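Local coordinates for probable zinc protease PqqL (Escherichia coli, PDB 6OFT), which probably acts as a zinc-dependent periplasmic endopeptidase of the M16 family, this chain being the first half of the protein, at residues K359-V370 with P398-W409. Sequence-based numbering, arbitrary orientation.
Sequences KSTRLTWLKNAV and PEETYQLSKRLW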
# COMPACT_ATOMS: atom_id res chain seq x y z
N LYS A 359 1.77 2.87 -24.35
CA LYS A 359 3.20 3.15 -24.25
C LYS A 359 3.53 4.64 -24.48
O LYS A 359 4.14 5.26 -23.60
CB LYS A 359 3.99 2.27 -25.21
CG LYS A 359 4.02 0.79 -24.80
CD LYS A 359 4.82 0.02 -25.82
CE LYS A 359 4.93 -1.44 -25.46
NZ LYS A 359 5.76 -2.14 -26.47
N SER A 360 3.12 5.22 -25.63
CA SER A 360 3.38 6.62 -25.96
C SER A 360 2.82 7.63 -24.95
O SER A 360 3.50 8.62 -24.67
CB SER A 360 2.89 6.95 -27.37
OG SER A 360 1.48 6.99 -27.47
N THR A 361 1.61 7.40 -24.40
CA THR A 361 1.00 8.32 -23.42
C THR A 361 1.68 8.22 -22.04
O THR A 361 1.75 9.22 -21.32
CB THR A 361 -0.52 8.14 -23.31
OG1 THR A 361 -0.81 6.78 -22.97
CG2 THR A 361 -1.25 8.55 -24.58
N ARG A 362 2.16 7.01 -21.69
CA ARG A 362 2.89 6.76 -20.44
C ARG A 362 4.28 7.37 -20.55
O ARG A 362 4.71 8.04 -19.61
CB ARG A 362 2.96 5.26 -20.12
CG ARG A 362 1.73 4.72 -19.43
CD ARG A 362 1.66 3.21 -19.52
NE ARG A 362 2.49 2.57 -18.52
CZ ARG A 362 2.06 1.70 -17.61
NH1 ARG A 362 0.78 1.33 -17.58
NH2 ARG A 362 2.91 1.17 -16.74
N LEU A 363 4.96 7.21 -21.70
CA LEU A 363 6.28 7.80 -21.92
C LEU A 363 6.22 9.33 -21.93
O LEU A 363 7.14 9.96 -21.44
CB LEU A 363 6.94 7.29 -23.21
CG LEU A 363 7.41 5.83 -23.21
CD1 LEU A 363 7.76 5.38 -24.62
CD2 LEU A 363 8.57 5.60 -22.24
N THR A 364 5.12 9.92 -22.48
CA THR A 364 4.92 11.38 -22.49
C THR A 364 4.85 11.87 -21.03
O THR A 364 5.51 12.86 -20.69
CB THR A 364 3.65 11.75 -23.30
OG1 THR A 364 3.80 11.30 -24.64
CG2 THR A 364 3.37 13.26 -23.29
N TRP A 365 4.08 11.16 -20.18
CA TRP A 365 3.93 11.45 -18.76
C TRP A 365 5.27 11.31 -18.04
O TRP A 365 5.63 12.16 -17.23
CB TRP A 365 2.88 10.52 -18.11
CG TRP A 365 2.53 10.95 -16.71
CD1 TRP A 365 1.57 11.84 -16.35
CD2 TRP A 365 3.22 10.59 -15.50
NE1 TRP A 365 1.59 12.05 -14.99
CE2 TRP A 365 2.58 11.28 -14.44
CE3 TRP A 365 4.30 9.74 -15.20
CZ2 TRP A 365 3.00 11.16 -13.11
CZ3 TRP A 365 4.71 9.62 -13.88
CH2 TRP A 365 4.07 10.33 -12.85
N LEU A 366 6.00 10.22 -18.34
CA LEU A 366 7.29 9.94 -17.72
C LEU A 366 8.32 10.99 -18.05
O LEU A 366 9.06 11.40 -17.15
CB LEU A 366 7.79 8.51 -18.04
CG LEU A 366 7.03 7.38 -17.37
CD1 LEU A 366 7.46 6.05 -17.90
CD2 LEU A 366 7.16 7.43 -15.83
N LYS A 367 8.33 11.46 -19.32
CA LYS A 367 9.22 12.51 -19.79
C LYS A 367 8.90 13.82 -19.06
O LYS A 367 9.82 14.51 -18.60
CB LYS A 367 9.11 12.69 -21.32
CG LYS A 367 10.16 13.64 -21.90
CD LYS A 367 9.87 14.00 -23.35
CE LYS A 367 10.75 15.13 -23.85
NZ LYS A 367 12.14 14.67 -24.12
N ASN A 368 7.60 14.16 -18.93
CA ASN A 368 7.17 15.37 -18.22
C ASN A 368 7.49 15.25 -16.71
O ASN A 368 7.81 16.26 -16.09
CB ASN A 368 5.69 15.67 -18.47
CG ASN A 368 5.24 17.02 -17.94
OD1 ASN A 368 4.36 17.09 -17.07
ND2 ASN A 368 5.81 18.10 -18.45
N ALA A 369 7.45 14.02 -16.14
CA ALA A 369 7.79 13.76 -14.73
C ALA A 369 9.27 14.06 -14.47
O ALA A 369 9.60 14.51 -13.39
CB ALA A 369 7.46 12.32 -14.34
N VAL A 370 10.15 13.85 -15.47
CA VAL A 370 11.57 14.18 -15.33
C VAL A 370 11.70 15.71 -15.28
O VAL A 370 12.37 16.23 -14.40
CB VAL A 370 12.47 13.56 -16.45
CG1 VAL A 370 13.94 13.90 -16.22
CG2 VAL A 370 12.28 12.05 -16.55
N PRO A 398 13.08 9.67 -11.55
CA PRO A 398 12.23 9.88 -12.74
C PRO A 398 12.98 9.61 -14.06
O PRO A 398 12.38 9.06 -14.98
CB PRO A 398 11.83 11.37 -12.62
CG PRO A 398 11.91 11.65 -11.16
CD PRO A 398 13.09 10.87 -10.68
N GLU A 399 14.27 9.98 -14.13
CA GLU A 399 15.11 9.77 -15.32
C GLU A 399 15.34 8.27 -15.59
O GLU A 399 15.14 7.84 -16.72
CB GLU A 399 16.44 10.55 -15.18
CG GLU A 399 17.44 10.38 -16.32
CD GLU A 399 17.05 10.78 -17.72
OE1 GLU A 399 16.13 11.61 -17.90
OE2 GLU A 399 17.68 10.26 -18.67
N GLU A 400 15.71 7.48 -14.56
CA GLU A 400 15.88 6.03 -14.72
C GLU A 400 14.57 5.36 -15.13
O GLU A 400 14.58 4.50 -16.01
CB GLU A 400 16.45 5.38 -13.45
CG GLU A 400 16.54 3.85 -13.48
CD GLU A 400 17.50 3.18 -14.45
OE1 GLU A 400 17.60 1.93 -14.40
OE2 GLU A 400 18.15 3.88 -15.25
N THR A 401 13.44 5.76 -14.49
CA THR A 401 12.11 5.22 -14.80
C THR A 401 11.79 5.46 -16.27
O THR A 401 11.37 4.53 -16.96
CB THR A 401 11.05 5.81 -13.85
OG1 THR A 401 11.45 5.55 -12.50
CG2 THR A 401 9.67 5.23 -14.06
N TYR A 402 12.03 6.67 -16.76
CA TYR A 402 11.81 7.04 -18.16
C TYR A 402 12.68 6.22 -19.15
O TYR A 402 12.14 5.66 -20.12
CB TYR A 402 12.01 8.56 -18.34
CG TYR A 402 11.83 9.03 -19.77
CD1 TYR A 402 10.62 8.86 -20.44
CD2 TYR A 402 12.87 9.66 -20.45
CE1 TYR A 402 10.46 9.29 -21.75
CE2 TYR A 402 12.72 10.10 -21.76
CZ TYR A 402 11.51 9.90 -22.41
OH TYR A 402 11.33 10.35 -23.70
N GLN A 403 14.02 6.17 -18.92
CA GLN A 403 14.99 5.43 -19.74
C GLN A 403 14.69 3.92 -19.74
O GLN A 403 14.66 3.30 -20.81
CB GLN A 403 16.43 5.69 -19.26
CG GLN A 403 16.99 7.07 -19.62
CD GLN A 403 18.46 7.26 -19.23
OE1 GLN A 403 19.21 7.99 -19.89
NE2 GLN A 403 18.90 6.64 -18.14
N LEU A 404 14.43 3.33 -18.55
CA LEU A 404 14.10 1.90 -18.41
C LEU A 404 12.85 1.54 -19.18
O LEU A 404 12.82 0.49 -19.80
CB LEU A 404 13.88 1.49 -16.94
CG LEU A 404 15.05 1.05 -16.11
CD1 LEU A 404 14.59 0.72 -14.69
CD2 LEU A 404 15.79 -0.16 -16.72
N SER A 405 11.79 2.38 -19.08
CA SER A 405 10.52 2.18 -19.78
C SER A 405 10.71 2.22 -21.28
O SER A 405 10.26 1.31 -21.97
CB SER A 405 9.49 3.22 -19.35
OG SER A 405 9.27 3.15 -17.95
N LYS A 406 11.43 3.26 -21.80
CA LYS A 406 11.74 3.43 -23.22
C LYS A 406 12.47 2.20 -23.80
O LYS A 406 12.23 1.82 -24.95
CB LYS A 406 12.61 4.67 -23.44
CG LYS A 406 11.85 5.89 -23.95
CD LYS A 406 12.42 6.40 -25.26
CE LYS A 406 11.81 7.71 -25.69
NZ LYS A 406 12.32 8.16 -27.02
N ARG A 407 13.36 1.59 -23.01
CA ARG A 407 14.14 0.44 -23.44
C ARG A 407 13.47 -0.93 -23.16
O ARG A 407 13.42 -1.76 -24.05
CB ARG A 407 15.55 0.50 -22.84
CG ARG A 407 16.43 -0.70 -23.17
CD ARG A 407 17.84 -0.53 -22.66
NE ARG A 407 17.89 -0.42 -21.21
CZ ARG A 407 18.09 -1.45 -20.39
NH1 ARG A 407 18.27 -2.67 -20.89
NH2 ARG A 407 18.12 -1.27 -19.08
N LEU A 408 13.04 -1.18 -21.92
CA LEU A 408 12.47 -2.48 -21.56
C LEU A 408 11.06 -2.74 -22.10
O LEU A 408 10.72 -3.91 -22.35
CB LEU A 408 12.51 -2.73 -20.05
CG LEU A 408 13.92 -2.80 -19.43
CD1 LEU A 408 13.84 -3.01 -17.93
CD2 LEU A 408 14.78 -3.90 -20.07
N TRP A 409 10.24 -1.69 -22.31
CA TRP A 409 8.88 -1.88 -22.83
C TRP A 409 8.86 -2.39 -24.27
O TRP A 409 7.82 -2.87 -24.71
CB TRP A 409 8.01 -0.61 -22.70
CG TRP A 409 7.61 -0.21 -21.31
CD1 TRP A 409 7.76 -0.94 -20.16
CD2 TRP A 409 6.94 1.00 -20.93
NE1 TRP A 409 7.23 -0.26 -19.10
CE2 TRP A 409 6.73 0.94 -19.54
CE3 TRP A 409 6.51 2.14 -21.64
CZ2 TRP A 409 6.11 1.98 -18.83
CZ3 TRP A 409 5.89 3.16 -20.94
CH2 TRP A 409 5.70 3.08 -19.55
O HOH W 1 9.72 9.58 -15.05
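Tyr402 inserts as a knob into a hole formed by Leu363, Leu366, Lys367 and Val370. Its CG stands anti to the backbone N (chi1 179°), which lays the ring along Lys367, the two side chains pointing the same way. One ring face receives the backbone and the start of the Lys367 side chain, whose CB makes an off-centre CH-pi contact 4.1 Å from the ring centroid; Leu366 CB meets the ring edge, 3.7 Å from Tyr402 CD1. Trp409 pushes the far end of its indole against the other helix: CZ3 lies 3.8 Å from Leu363 CG, and CH2 is equally far from Leu366 CD1. Ser405 CB, one helical turn earlier, sits over the centre of one indole face. Arg362 crosses the indole at about a right angle, its guanidinium plane turned 76° from the ring, and NE comes within 3.4 Å of Trp409 CH2. The guanidinium nitrogens NH1 and NH2 hydrogen-bond to the side chains of Gln285 and Ser281, respectively, on helix 271-296, which also packs against Trp409 through Ala278 and Met282.

Residues 359-370 and 398-408 run roughly antiparallel (154°), their axes approaching to 8.6 Å, and with helix 271-296 they belong to the helical part of the second of two alpha/beta domains in this M16 half. At the Pro398 end, Val370 CG2 rests 4.0 Å from Pro398 CB.

Polar links lie towards both ends. The extended Lys359 chain carries NZ to a hydrogen bond with Trp409 O (2.8 Å), approaching from above the carbonyl plane; the same ammonium also hydrogen-bonds to Ile412 O, so it grips two backbone carbonyls. Near Pro398, a water donates to both Leu366 O and Pro398 O, bridging the backbones.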